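Local coordinates for esterase (Thermotoga maritima, PDB 3DOH), which hydrolyses carboxylic ester bonds as a thermostable esterase that pairs an alpha/beta-hydrolase domain with an immunoglobulin-like domain, at residues 152-157 against 247-252; 23-28 against 110-115; 315-320 against 326-331; 276-281 against 304-309. One frame throughout, in Å; residues are numbered along the deposited sequence.

Interaction 1: residues 152-157 against 247-252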
loop_
_atom_site.group_PDB
_atom_site.type_symbol
_atom_site.label_atom_id
_atom_site.label_comp_id
_atom_site.label_asym_id
_atom_site.label_seq_id
_atom_site.Cartn_x
_atom_site.Cartn_y
_atom_site.Cartn_z
ATOM N N PRO A 152 61.573 11.253 2.979
ATOM C CA PRO A 152 62.783 12.102 3.080
ATOM C C PRO A 152 63.456 12.385 1.721
ATOM O O PRO A 152 64.253 13.343 1.606
ATOM C CB PRO A 152 63.711 11.267 3.970
ATOM C CG PRO A 152 63.363 9.864 3.623
ATOM C CD PRO A 152 61.860 9.857 3.374
ATOM N N GLU A 153 63.138 11.528 0.738
ATOM C CA GLU A 153 63.535 11.674 -0.676
ATOM C C GLU A 153 62.693 12.740 -1.446
ATOM O O GLU A 153 63.236 13.411 -2.331
ATOM C CB GLU A 153 63.512 10.310 -1.414
ATOM C CG GLU A 153 63.998 10.384 -2.897
ATOM C CD GLU A 153 64.001 9.031 -3.691
ATOM O OE1 GLU A 153 64.475 7.980 -3.163
ATOM O OE2 GLU A 153 63.551 9.047 -4.872
ATOM N N THR A 154 61.396 12.898 -1.111
ATOM C CA THR A 154 60.475 13.797 -1.866
ATOM C C THR A 154 59.628 14.855 -1.127
ATOM O O THR A 154 58.813 15.504 -1.778
ATOM C CB THR A 154 59.456 13.020 -2.782
ATOM O OG1 THR A 154 58.335 12.581 -2.000
ATOM C CG2 THR A 154 60.095 11.834 -3.530
ATOM N N GLY A 155 59.784 15.038 0.187
ATOM C CA GLY A 155 58.996 16.046 0.930
ATOM C C GLY A 155 57.535 15.697 1.247
ATOM O O GLY A 155 57.072 15.916 2.375
ATOM N N VAL A 156 56.838 15.175 0.241
ATOM C CA VAL A 156 55.487 14.661 0.403
ATOM C C VAL A 156 55.256 14.159 1.817
ATOM O O VAL A 156 56.021 13.347 2.337
ATOM C CB VAL A 156 55.194 13.522 -0.590
ATOM C CG1 VAL A 156 53.695 13.389 -0.817
ATOM C CG2 VAL A 156 55.919 13.765 -1.905
ATOM N N GLU A 157 54.190 14.652 2.436
ATOM C CA GLU A 157 53.715 14.101 3.707
ATOM C C GLU A 157 52.461 13.201 3.578
ATOM O O GLU A 157 51.465 13.564 2.955
ATOM C CB GLU A 157 53.517 15.211 4.743
ATOM C CG GLU A 157 53.759 14.702 6.179
ATOM C CD GLU A 157 54.429 15.721 7.115
ATOM O OE1 GLU A 157 53.878 16.855 7.289
ATOM O OE2 GLU A 157 55.499 15.359 7.696
ATOM N N VAL A 247 54.049 5.282 0.221
ATOM C CA VAL A 247 53.468 4.048 0.826
ATOM C C VAL A 247 54.460 2.874 0.916
ATOM O O VAL A 247 54.563 2.188 1.932
ATOM C CB VAL A 247 52.205 3.585 0.063
ATOM C CG1 VAL A 247 51.686 2.245 0.584
ATOM C CG2 VAL A 247 51.138 4.647 0.119
ATOM N N ILE A 248 55.215 2.645 -0.145
ATOM C CA ILE A 248 56.221 1.590 -0.065
ATOM C C ILE A 248 57.216 1.791 1.088
ATOM O O ILE A 248 57.442 0.890 1.900
ATOM C CB ILE A 248 56.952 1.418 -1.380
ATOM C CG1 ILE A 248 55.938 1.075 -2.463
ATOM C CG2 ILE A 248 57.999 0.341 -1.243
ATOM C CD1 ILE A 248 55.208 -0.245 -2.224
ATOM N N LYS A 249 57.778 2.990 1.159
ATOM C CA LYS A 249 58.751 3.328 2.193
ATOM C C LYS A 249 58.135 3.092 3.541
ATOM O O LYS A 249 58.788 2.659 4.460
ATOM C CB LYS A 249 59.197 4.785 2.053
ATOM C CG LYS A 249 60.063 5.037 0.838
ATOM C CD LYS A 249 60.190 6.514 0.573
ATOM C CE LYS A 249 60.955 6.743 -0.735
ATOM N NZ LYS A 249 61.046 8.209 -1.117
ATOM N N ILE A 250 56.840 3.334 3.647
ATOM C CA ILE A 250 56.186 3.127 4.926
ATOM C C ILE A 250 55.906 1.649 5.253
ATOM O O ILE A 250 56.000 1.256 6.430
ATOM C CB ILE A 250 55.062 4.180 5.192
ATOM C CG1 ILE A 250 53.850 3.629 5.882
ATOM C CG2 ILE A 250 54.595 4.896 3.900
ATOM C CD1 ILE A 250 52.783 4.686 5.741
ATOM N N ILE A 251 55.656 0.821 4.232
ATOM C CA ILE A 251 55.641 -0.639 4.436
ATOM C C ILE A 251 56.969 -1.077 5.069
ATOM O O ILE A 251 56.998 -1.872 6.022
ATOM C CB ILE A 251 55.285 -1.425 3.127
ATOM C CG1 ILE A 251 53.774 -1.326 2.862
ATOM C CG2 ILE A 251 55.676 -2.900 3.211
ATOM C CD1 ILE A 251 53.385 -1.517 1.414
ATOM N N ARG A 252 58.067 -0.502 4.571
ATOM C CA ARG A 252 59.417 -0.852 5.071
ATOM C C ARG A 252 59.661 -0.358 6.467
ATOM O O ARG A 252 60.315 -1.050 7.229
ATOM C CB ARG A 252 60.526 -0.383 4.144
ATOM C CG ARG A 252 60.286 -0.842 2.736
ATOM C CD ARG A 252 61.547 -0.743 1.871
ATOM N NE ARG A 252 61.439 -1.656 0.731
ATOM C CZ ARG A 252 61.495 -1.276 -0.545
ATOM N NH1 ARG A 252 61.695 0.024 -0.850
ATOM N NH2 ARG A 252 61.365 -2.193 -1.513
#
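Glu-153 and Lys-249 meet where a beta-hairpin turn, the loop joining strands 144-150 and 157-163 at the margin of the alpha/beta-hydrolase sheet, comes against helix 242-257. The contact is small, burying 119 Å² in all, and Lys-249 makes the whole of the helix's share. Its chain runs out straight beyond CG, with chi3 at -175° and chi4 at 176°, and so carries the ammonium group out to the loop. The closer side is the aliphatic foot of the glutamate, since Glu-153 CB lies 3.3 Å from Lys-249 NZ. Thr-154 adds a marginal touch, its CG2 methyl standing 4.5 Å from Lys-249 NZ.

The solvent side is looser. The Glu-153 chain, extended beyond CG, crosses the lysine at about a right angle. The ion pair that its carboxylate makes with the lysine is long, and no hydrogen bond joins the two segments. The stronger polar partner of Lys-249 NZ is Asp-151 OD1, just before the loop segment, in a salt bridge. That same oxygen accepts a hydrogen bond from Thr-154 N, so one carboxylate oxygen takes both the loop's N-H and the helix's lysine. Phe-149 of strand 144-150 also packs against the Lys-249 side chain. The outer limb of the contact is the separation of Glu-153 OE1 from Lys-249 NZ, 4.0 Å.

Interaction 2: residues 23-28 against 110-115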
loop_
_atom_site.group_PDB
_atom_site.type_symbol
_atom_site.label_atom_id
_atom_site.label_comp_id
_atom_site.label_asym_id
_atom_site.label_seq_id
_atom_site.Cartn_x
_atom_site.Cartn_y
_atom_site.Cartn_z
ATOM N N CYS A 23 25.234 4.929 14.081
ATOM C CA CYS A 23 24.339 3.794 14.275
ATOM C C CYS A 23 23.752 3.776 15.678
ATOM O O CYS A 23 22.720 3.165 15.920
ATOM C CB CYS A 23 25.063 2.478 13.987
ATOM S SG CYS A 23 26.380 2.129 15.139
ATOM N N ALA A 24 24.395 4.442 16.622
ATOM C CA ALA A 24 23.776 4.490 17.934
ATOM C C ALA A 24 24.116 5.760 18.691
ATOM O O ALA A 24 25.048 6.474 18.340
ATOM C CB ALA A 24 24.119 3.260 18.728
ATOM N N VAL A 25 23.310 6.059 19.691
ATOM C CA VAL A 25 23.576 7.134 20.598
ATOM C C VAL A 25 23.532 6.486 21.973
ATOM O O VAL A 25 22.563 5.794 22.312
ATOM C CB VAL A 25 22.507 8.239 20.452
ATOM C CG1 VAL A 25 22.453 9.085 21.681
ATOM C CG2 VAL A 25 22.778 9.090 19.228
ATOM N N VAL A 26 24.602 6.680 22.733
ATOM C CA VAL A 26 24.692 6.171 24.107
ATOM C C VAL A 26 24.693 7.304 25.142
ATOM O O VAL A 26 25.531 8.215 25.097
ATOM C CB VAL A 26 25.963 5.310 24.310
ATOM C CG1 VAL A 26 26.174 4.992 25.761
ATOM C CG2 VAL A 26 25.874 4.009 23.511
ATOM N N ILE A 27 23.765 7.233 26.086
ATOM C CA ILE A 27 23.658 8.250 27.127
ATOM C C ILE A 27 24.166 7.663 28.434
ATOM O O ILE A 27 23.724 6.597 28.825
ATOM C CB ILE A 27 22.192 8.728 27.322
ATOM C CG1 ILE A 27 21.543 9.084 25.956
ATOM C CG2 ILE A 27 22.148 9.847 28.392
ATOM C CD1 ILE A 27 20.038 9.050 25.895
ATOM N N GLU A 28 25.114 8.339 29.083
ATOM C CA GLU A 28 25.580 7.915 30.415
ATOM C C GLU A 28 24.814 8.699 31.462
ATOM O O GLU A 28 25.025 9.912 31.626
ATOM C CB GLU A 28 27.097 8.093 30.618
ATOM C CG GLU A 28 27.559 7.667 32.029
ATOM C CD GLU A 28 29.089 7.529 32.204
ATOM O OE1 GLU A 28 29.881 8.381 31.744
ATOM O OE2 GLU A 28 29.499 6.539 32.837
ATOM N N TYR A 110 24.289 16.734 16.478
ATOM C CA TYR A 110 23.156 15.997 16.935
ATOM C C TYR A 110 22.563 16.603 18.158
ATOM O O TYR A 110 23.258 17.163 19.006
ATOM C CB TYR A 110 23.577 14.592 17.295
ATOM C CG TYR A 110 23.536 13.636 16.152
ATOM C CD1 TYR A 110 24.345 13.822 15.019
ATOM C CD2 TYR A 110 22.708 12.514 16.195
ATOM C CE1 TYR A 110 24.319 12.904 13.962
ATOM C CE2 TYR A 110 22.672 11.601 15.150
ATOM C CZ TYR A 110 23.474 11.793 14.050
ATOM O OH TYR A 110 23.408 10.888 13.019
ATOM N N ILE A 111 21.256 16.458 18.272
ATOM C CA ILE A 111 20.610 16.740 19.518
ATOM C C ILE A 111 19.735 15.553 19.856
ATOM O O ILE A 111 19.142 14.937 18.955
ATOM C CB ILE A 111 19.904 18.107 19.499
ATOM C CG1 ILE A 111 19.055 18.330 20.743
ATOM C CG2 ILE A 111 19.104 18.300 18.242
ATOM C CD1 ILE A 111 18.644 19.822 20.818
ATOM N N VAL A 112 19.717 15.234 21.149
ATOM C CA VAL A 112 19.123 14.058 21.667
ATOM C C VAL A 112 18.212 14.448 22.793
ATOM O O VAL A 112 18.536 15.366 23.566
ATOM C CB VAL A 112 20.198 13.151 22.254
ATOM C CG1 VAL A 112 19.583 11.884 22.914
ATOM C CG2 VAL A 112 21.171 12.767 21.192
ATOM N N SER A 113 17.090 13.734 22.917
ATOM C CA SER A 113 16.210 13.931 24.046
ATOM C C SER A 113 15.655 12.695 24.714
ATOM O O SER A 113 15.221 11.744 24.063
ATOM C CB SER A 113 15.034 14.774 23.636
ATOM O OG SER A 113 15.387 16.112 23.775
ATOM N N GLN A 114 15.628 12.757 26.034
ATOM C CA GLN A 114 14.737 11.929 26.789
ATOM C C GLN A 114 13.500 12.723 27.024
ATOM O O GLN A 114 13.566 13.748 27.643
ATOM C CB GLN A 114 15.343 11.580 28.120
ATOM C CG GLN A 114 14.503 10.610 28.850
ATOM C CD GLN A 114 14.767 10.715 30.287
ATOM O OE1 GLN A 114 15.921 10.699 30.694
ATOM N NE2 GLN A 114 13.711 10.857 31.088
ATOM N N LEU A 115 12.366 12.234 26.554
ATOM C CA LEU A 115 11.174 13.052 26.441
ATOM C C LEU A 115 10.238 12.975 27.632
ATOM O O LEU A 115 9.483 13.909 27.903
ATOM C CB LEU A 115 10.405 12.643 25.202
ATOM C CG LEU A 115 11.154 12.861 23.908
ATOM C CD1 LEU A 115 10.491 12.119 22.728
ATOM C CD2 LEU A 115 11.237 14.336 23.655
#
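Val-25 and Val-112 face each other through their methyl groups across a buried, wholly apolar interface between strands 19-29 and 110-114. The closest approach is from Val-25 CG1 to Val-112 CG2, 3.9 Å, and the two valines pass alongside one another, pointing opposite ways. The CG1 methyl of Val-112 touches two neighbours: it lies 4.2 Å from Val-25 CG1, and Ile-27 CD1 comes tip to tip with Val-112 CG1 at 4.1 Å. Chi1 of Val-112 is 176°, which sets this CG1 anti to the backbone N. Ile-27 has chi2 at 157°, close enough to fully extended to stretch its chain until CD1 reaches Val-112.

The backbones themselves stay apart. No hydrogen bond crosses between the segments, and the nearest CA atoms, those of Val-25 and Val-112, are 8.3 Å from each other, so side chains alone fill the space. Further out, Val-45 and Leu-83 pack on Val-25, while Phe-129 lies against Ile-27. Strand 19-29 is bonded on one edge to strand 8-16, where Cys-23 and Ala-24 both face Ile-12 in a classic beta bulge, and on the other to strand 80-85. Beyond strand 110-114, Ile-111 packs on Leu-115 of a second subunit. Two strands meeting by side chains alone, each hydrogen-bonded to other strands, fit the interior of the immunoglobulin-like (E-set) beta-sandwich expected of this N-terminal domain.

Interaction 3: residues 315-320 against 326-331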
loop_
_atom_site.group_PDB
_atom_site.type_symbol
_atom_site.label_atom_id
_atom_site.label_comp_id
_atom_site.label_asym_id
_atom_site.label_seq_id
_atom_site.Cartn_x
_atom_site.Cartn_y
_atom_site.Cartn_z
ATOM N N HIS A 315 35.156 -6.310 -10.504
ATOM C CA HIS A 315 34.702 -5.157 -11.284
ATOM C C HIS A 315 33.223 -5.412 -11.584
ATOM O O HIS A 315 32.785 -6.552 -11.609
ATOM C CB HIS A 315 35.477 -5.101 -12.604
ATOM C CG HIS A 315 35.714 -3.715 -13.123
ATOM N ND1 HIS A 315 34.695 -2.810 -13.340
ATOM C CD2 HIS A 315 36.853 -3.100 -13.516
ATOM C CE1 HIS A 315 35.203 -1.689 -13.814
ATOM N NE2 HIS A 315 36.507 -1.848 -13.946
ATOM N N ALA A 316 32.435 -4.374 -11.817
ATOM C CA ALA A 316 31.053 -4.604 -12.232
ATOM C C ALA A 316 30.984 -4.287 -13.695
ATOM O O ALA A 316 31.536 -3.261 -14.143
ATOM C CB ALA A 316 30.093 -3.741 -11.467
ATOM N N GLU A 317 30.282 -5.163 -14.426
ATOM C CA GLU A 317 30.092 -5.049 -15.875
ATOM C C GLU A 317 29.658 -3.658 -16.347
ATOM O O GLU A 317 30.156 -3.148 -17.359
ATOM C CB GLU A 317 29.064 -6.064 -16.320
ATOM C CG GLU A 317 28.955 -6.152 -17.828
ATOM C CD GLU A 317 28.022 -5.103 -18.407
ATOM O OE1 GLU A 317 27.257 -4.474 -17.645
ATOM O OE2 GLU A 317 28.060 -4.888 -19.621
ATOM N N ASP A 318 28.713 -3.075 -15.613
ATOM C CA ASP A 318 28.163 -1.767 -15.943
ATOM C C ASP A 318 28.740 -0.632 -15.120
ATOM O O ASP A 318 28.023 0.334 -14.890
ATOM C CB ASP A 318 26.634 -1.758 -15.759
ATOM C CG ASP A 318 26.199 -2.369 -14.455
ATOM O OD1 ASP A 318 27.045 -2.861 -13.672
ATOM O OD2 ASP A 318 24.996 -2.390 -14.209
ATOM N N ASP A 319 29.994 -0.740 -14.649
ATOM C CA ASP A 319 30.646 0.406 -13.980
ATOM C C ASP A 319 30.731 1.574 -14.987
ATOM O O ASP A 319 31.396 1.441 -16.002
ATOM C CB ASP A 319 32.035 0.023 -13.430
ATOM C CG ASP A 319 32.761 1.193 -12.716
ATOM O OD1 ASP A 319 32.449 2.388 -12.930
ATOM O OD2 ASP A 319 33.700 0.911 -11.948
ATOM N N PRO A 320 30.039 2.702 -14.715
ATOM C CA PRO A 320 30.031 3.826 -15.641
ATOM C C PRO A 320 31.204 4.806 -15.461
ATOM O O PRO A 320 31.337 5.758 -16.243
ATOM C CB PRO A 320 28.737 4.541 -15.283
ATOM C CG PRO A 320 28.628 4.361 -13.817
ATOM C CD PRO A 320 29.234 2.992 -13.513
ATOM N N ASN A 326 38.877 -2.519 -18.411
ATOM C CA ASN A 326 40.066 -2.317 -17.643
ATOM C C ASN A 326 40.507 -3.532 -16.807
ATOM O O ASN A 326 41.693 -3.829 -16.739
ATOM C CB ASN A 326 39.843 -1.121 -16.755
ATOM C CG ASN A 326 40.247 0.174 -17.409
ATOM O OD1 ASN A 326 41.384 0.588 -17.275
ATOM N ND2 ASN A 326 39.332 0.826 -18.094
ATOM N N SER A 327 39.573 -4.230 -16.165
ATOM C CA SER A 327 39.914 -5.469 -15.446
ATOM C C SER A 327 40.036 -6.651 -16.401
ATOM O O SER A 327 40.994 -7.423 -16.311
ATOM C CB SER A 327 38.871 -5.810 -14.391
ATOM O OG SER A 327 39.056 -4.986 -13.284
ATOM N N ARG A 328 39.075 -6.777 -17.311
ATOM C CA ARG A 328 39.099 -7.865 -18.307
ATOM C C ARG A 328 40.409 -7.998 -19.040
ATOM O O ARG A 328 40.887 -9.131 -19.240
ATOM C CB ARG A 328 37.984 -7.758 -19.342
ATOM C CG ARG A 328 36.652 -8.042 -18.793
ATOM C CD ARG A 328 35.677 -7.578 -19.730
ATOM N NE ARG A 328 34.327 -7.719 -19.238
ATOM C CZ ARG A 328 33.248 -7.519 -19.981
ATOM N NH1 ARG A 328 33.378 -7.206 -21.265
ATOM N NH2 ARG A 328 32.042 -7.626 -19.437
ATOM N N VAL A 329 41.002 -6.868 -19.430
ATOM C CA VAL A 329 42.245 -6.961 -20.164
ATOM C C VAL A 329 43.381 -7.538 -19.312
ATOM O O VAL A 329 44.079 -8.418 -19.792
ATOM C CB VAL A 329 42.635 -5.657 -20.926
ATOM C CG1 VAL A 329 42.960 -4.514 -19.939
ATOM C CG2 VAL A 329 43.799 -5.939 -21.839
ATOM N N LEU A 330 43.555 -7.086 -18.061
ATOM C CA LEU A 330 44.601 -7.656 -17.218
ATOM C C LEU A 330 44.331 -9.140 -16.970
ATOM O O LEU A 330 45.221 -9.992 -17.099
ATOM C CB LEU A 330 44.715 -6.921 -15.884
ATOM C CG LEU A 330 45.315 -5.508 -15.751
ATOM C CD1 LEU A 330 46.276 -5.123 -16.877
ATOM C CD2 LEU A 330 44.207 -4.497 -15.651
ATOM N N VAL A 331 43.086 -9.457 -16.629
ATOM C CA VAL A 331 42.743 -10.847 -16.305
ATOM C C VAL A 331 43.016 -11.779 -17.489
ATOM O O VAL A 331 43.636 -12.847 -17.310
ATOM C CB VAL A 331 41.293 -10.999 -15.846
ATOM C CG1 VAL A 331 40.984 -12.416 -15.684
ATOM C CG2 VAL A 331 41.091 -10.287 -14.557
#
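The backbones of His-315, at the end of strand 311-316, and Ser-327, in the first turns of helix 325-336, approach to 6.7 Å between CA atoms, within a beta-alpha-beta unit of the alpha/beta-hydrolase fold. The chain leaves the strand through a type I turn from Ala-316 to Asp-319, closed by Asp-319 N to Ala-316 O at 3.0 Å.

The imidazole lies between the turn and the helix. Ser-327 OG sits at the ring's edge, near its plane, beside His-315 CD2 at a modelled 2.9 Å; no hydrogen bond crosses the contact. Ser-327 CB is 3.5 Å from His-315 CD2, off the ring plane. On its other side the ring is tied to its own strand end: His-315 ND1 donates to Ala-316 O at 3.3 Å, with an N-H...O angle of 146° and the donor above the carbonyl plane. Asp-319 N reaches that oxygen from the opposite face, so two donors grip it. Were His-315 an alanine, Ala-316 O would probably lose one of these two donors and a gap would open beside Ser-327.

Asp-319 OD2 bonds to His-359 ND1, consistent with the acid of a Ser-His-Asp triad. Nearer the surface, with chi3 at -176°, the Arg-328 chain runs out straight toward Glu-317, but its salt bridge goes to Glu-345. A sulfate ion, probably from the crystallisation liquor, lies about 3 Å from the Glu-317 side chain. The carboxylate of Glu-317 and the guanidinium are turned 44° apart, and the touch is made by Glu-317 CG, 3.8 Å from Arg-328 NH2.

Interaction 4: residues 276-281 against 304-309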
loop_
_atom_site.group_PDB
_atom_site.type_symbol
_atom_site.label_atom_id
_atom_site.label_comp_id
_atom_site.label_asym_id
_atom_site.label_seq_id
_atom_site.Cartn_x
_atom_site.Cartn_y
_atom_site.Cartn_z
ATOM N N GLY A 276 46.066 1.840 -8.223
ATOM C CA GLY A 276 47.144 1.840 -7.237
ATOM C C GLY A 276 47.683 0.456 -6.950
ATOM O O GLY A 276 48.917 0.248 -6.936
ATOM N N THR A 277 46.764 -0.488 -6.733
ATOM C CA THR A 277 47.089 -1.872 -6.432
ATOM C C THR A 277 47.780 -2.491 -7.630
ATOM O O THR A 277 48.830 -3.120 -7.475
ATOM C CB THR A 277 45.819 -2.678 -5.988
ATOM O OG1 THR A 277 45.263 -2.041 -4.838
ATOM C CG2 THR A 277 46.125 -4.164 -5.657
ATOM N N TRP A 278 47.212 -2.330 -8.824
ATOM C CA TRP A 278 47.827 -2.950 -10.015
ATOM C C TRP A 278 49.243 -2.424 -10.189
ATOM O O TRP A 278 50.141 -3.204 -10.531
ATOM C CB TRP A 278 47.061 -2.641 -11.293
ATOM C CG TRP A 278 45.865 -3.464 -11.497
ATOM C CD1 TRP A 278 44.559 -3.025 -11.522
ATOM C CD2 TRP A 278 45.819 -4.893 -11.744
ATOM N NE1 TRP A 278 43.725 -4.083 -11.756
ATOM C CE2 TRP A 278 44.460 -5.240 -11.897
ATOM C CE3 TRP A 278 46.798 -5.907 -11.834
ATOM C CZ2 TRP A 278 44.043 -6.560 -12.144
ATOM C CZ3 TRP A 278 46.383 -7.229 -12.079
ATOM C CH2 TRP A 278 45.017 -7.539 -12.234
ATOM N N THR A 279 49.423 -1.103 -9.977
ATOM C CA THR A 279 50.693 -0.431 -10.199
ATOM C C THR A 279 51.722 -0.915 -9.184
ATOM O O THR A 279 52.833 -1.294 -9.554
ATOM C CB THR A 279 50.538 1.126 -10.177
ATOM O OG1 THR A 279 49.687 1.555 -11.264
ATOM C CG2 THR A 279 51.911 1.841 -10.283
ATOM N N ALA A 280 51.330 -0.906 -7.908
ATOM C CA ALA A 280 52.151 -1.428 -6.799
ATOM C C ALA A 280 52.732 -2.814 -7.020
ATOM O O ALA A 280 53.921 -3.032 -6.820
ATOM C CB ALA A 280 51.371 -1.421 -5.523
ATOM N N ILE A 281 51.900 -3.768 -7.396
ATOM C CA ILE A 281 52.398 -5.130 -7.524
ATOM C C ILE A 281 53.257 -5.286 -8.765
ATOM O O ILE A 281 54.177 -6.067 -8.773
ATOM C CB ILE A 281 51.261 -6.198 -7.502
ATOM C CG1 ILE A 281 50.237 -5.946 -8.618
ATOM C CG2 ILE A 281 50.639 -6.317 -6.093
ATOM C CD1 ILE A 281 49.321 -7.061 -8.843
ATOM N N GLU A 304 53.787 -9.957 -16.834
ATOM C CA GLU A 304 54.734 -11.046 -16.765
ATOM C C GLU A 304 55.468 -11.047 -15.420
ATOM O O GLU A 304 55.786 -12.101 -14.896
ATOM C CB GLU A 304 55.706 -10.955 -17.959
ATOM C CG GLU A 304 56.524 -12.231 -18.202
ATOM C CD GLU A 304 55.697 -13.411 -18.733
ATOM O OE1 GLU A 304 55.044 -13.247 -19.780
ATOM O OE2 GLU A 304 55.716 -14.498 -18.111
ATOM N N ARG A 305 55.719 -9.869 -14.859
ATOM C CA ARG A 305 56.388 -9.759 -13.562
ATOM C C ARG A 305 55.503 -10.263 -12.430
ATOM O O ARG A 305 56.008 -10.604 -11.359
ATOM C CB ARG A 305 56.704 -8.307 -13.252
ATOM C CG ARG A 305 56.808 -7.448 -14.462
ATOM C CD ARG A 305 57.050 -6.038 -14.061
ATOM N NE ARG A 305 57.860 -5.351 -15.052
ATOM C CZ ARG A 305 58.367 -4.138 -14.878
ATOM N NH1 ARG A 305 58.141 -3.465 -13.761
ATOM N NH2 ARG A 305 59.093 -3.595 -15.833
ATOM N N ILE A 306 54.188 -10.259 -12.656
ATOM C CA ILE A 306 53.228 -10.593 -11.604
ATOM C C ILE A 306 52.678 -11.995 -11.827
ATOM O O ILE A 306 51.802 -12.459 -11.087
ATOM C CB ILE A 306 52.077 -9.523 -11.415
ATOM C CG1 ILE A 306 51.363 -9.214 -12.718
ATOM C CG2 ILE A 306 52.603 -8.228 -10.842
ATOM C CD1 ILE A 306 49.939 -8.690 -12.528
ATOM N N LYS A 307 53.233 -12.671 -12.834
ATOM C CA LYS A 307 52.811 -14.011 -13.195
ATOM C C LYS A 307 52.567 -14.918 -11.955
ATOM O O LYS A 307 51.642 -15.712 -11.938
ATOM C CB LYS A 307 53.821 -14.627 -14.181
ATOM C CG LYS A 307 53.634 -16.154 -14.438
ATOM C CD LYS A 307 54.190 -16.633 -15.778
ATOM C CE LYS A 307 55.720 -16.515 -15.882
ATOM N NZ LYS A 307 56.507 -17.281 -14.848
ATOM N N ASP A 308 53.381 -14.781 -10.915
ATOM C CA ASP A 308 53.314 -15.682 -9.762
ATOM C C ASP A 308 52.582 -15.145 -8.557
ATOM O O ASP A 308 52.461 -15.879 -7.581
ATOM C CB ASP A 308 54.710 -16.073 -9.268
ATOM C CG ASP A 308 55.449 -16.954 -10.232
ATOM O OD1 ASP A 308 56.657 -17.191 -9.960
ATOM O OD2 ASP A 308 54.848 -17.407 -11.249
ATOM N N ILE A 309 52.114 -13.901 -8.605
ATOM C CA ILE A 309 51.315 -13.345 -7.514
ATOM C C ILE A 309 49.828 -13.740 -7.600
ATOM O O ILE A 309 49.164 -13.446 -8.594
ATOM C CB ILE A 309 51.482 -11.824 -7.451
ATOM C CG1 ILE A 309 52.978 -11.491 -7.415
ATOM C CG2 ILE A 309 50.765 -11.252 -6.231
ATOM C CD1 ILE A 309 53.296 -10.010 -7.483
#
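Ile-281 and Ile-306 share an uncommon first torsion, chi1 58° and 53°, which places each CG1 between the backbone N and the carbonyl carbon, and in this setting the two side chains cross at about a right angle. The contact joins helix 272-283 of the alpha/beta-hydrolase fold, which follows a probable nucleophile elbow, to the loop leading into strand 311-316.

Ile-306 is shared between two helix residues. Its CG2 methyl rests on the backbone, 3.4 Å from Ile-281 O, and also on the side chain, 4.0 Å from Ile-281 CG1. Its CD1 meets both residues: it lies 4.1 Å from Ile-281 CD1, and in the plane of the indole, at the edge, Ile-306 CD1 is 3.9 Å from Trp-278 CZ3. Trp-278 leaves its backbone heading away from the loop, but chi1 at -80° and the further turn about chi2 together bring its six-membered ring round to the isoleucine. With an alanine at Ile-306, the Trp-278 edge would probably lose this neighbour and a gap would be likely to open beside Ile-281.

All four touching residues are buried, and Ile-311 of strand 311-316 packs on Trp-278, Ile-281 and Ile-306 alike. The loop is held in shape by a type I turn, Ile-309 N donating to Ile-306 O at 2.9 Å. That turn brings a third isoleucine back to the helix, where Ile-309 CD1 stands 4.3 Å from Ile-281 CB.

Interactions 3 and 4 lie on the same side of the chain's centre, 17 Å apart between centres, and they touch: Leu-330 CB of the former packs 3.7 Å from Trp-278 CH2 of the latter. Interaction 3 includes Asp-319 of the likely triad with Ser-271 and His-359, whereas interaction 4 is farther along the helix that follows the serine. Interaction 1 is a surface contact elsewhere in the hydrolase domain, its nearest atoms about 5 Å from those of interaction 4 without touching. Interaction 2 stands alone in the immunoglobulin-like domain, its centre 42 to 48 Å from the centres of the other three.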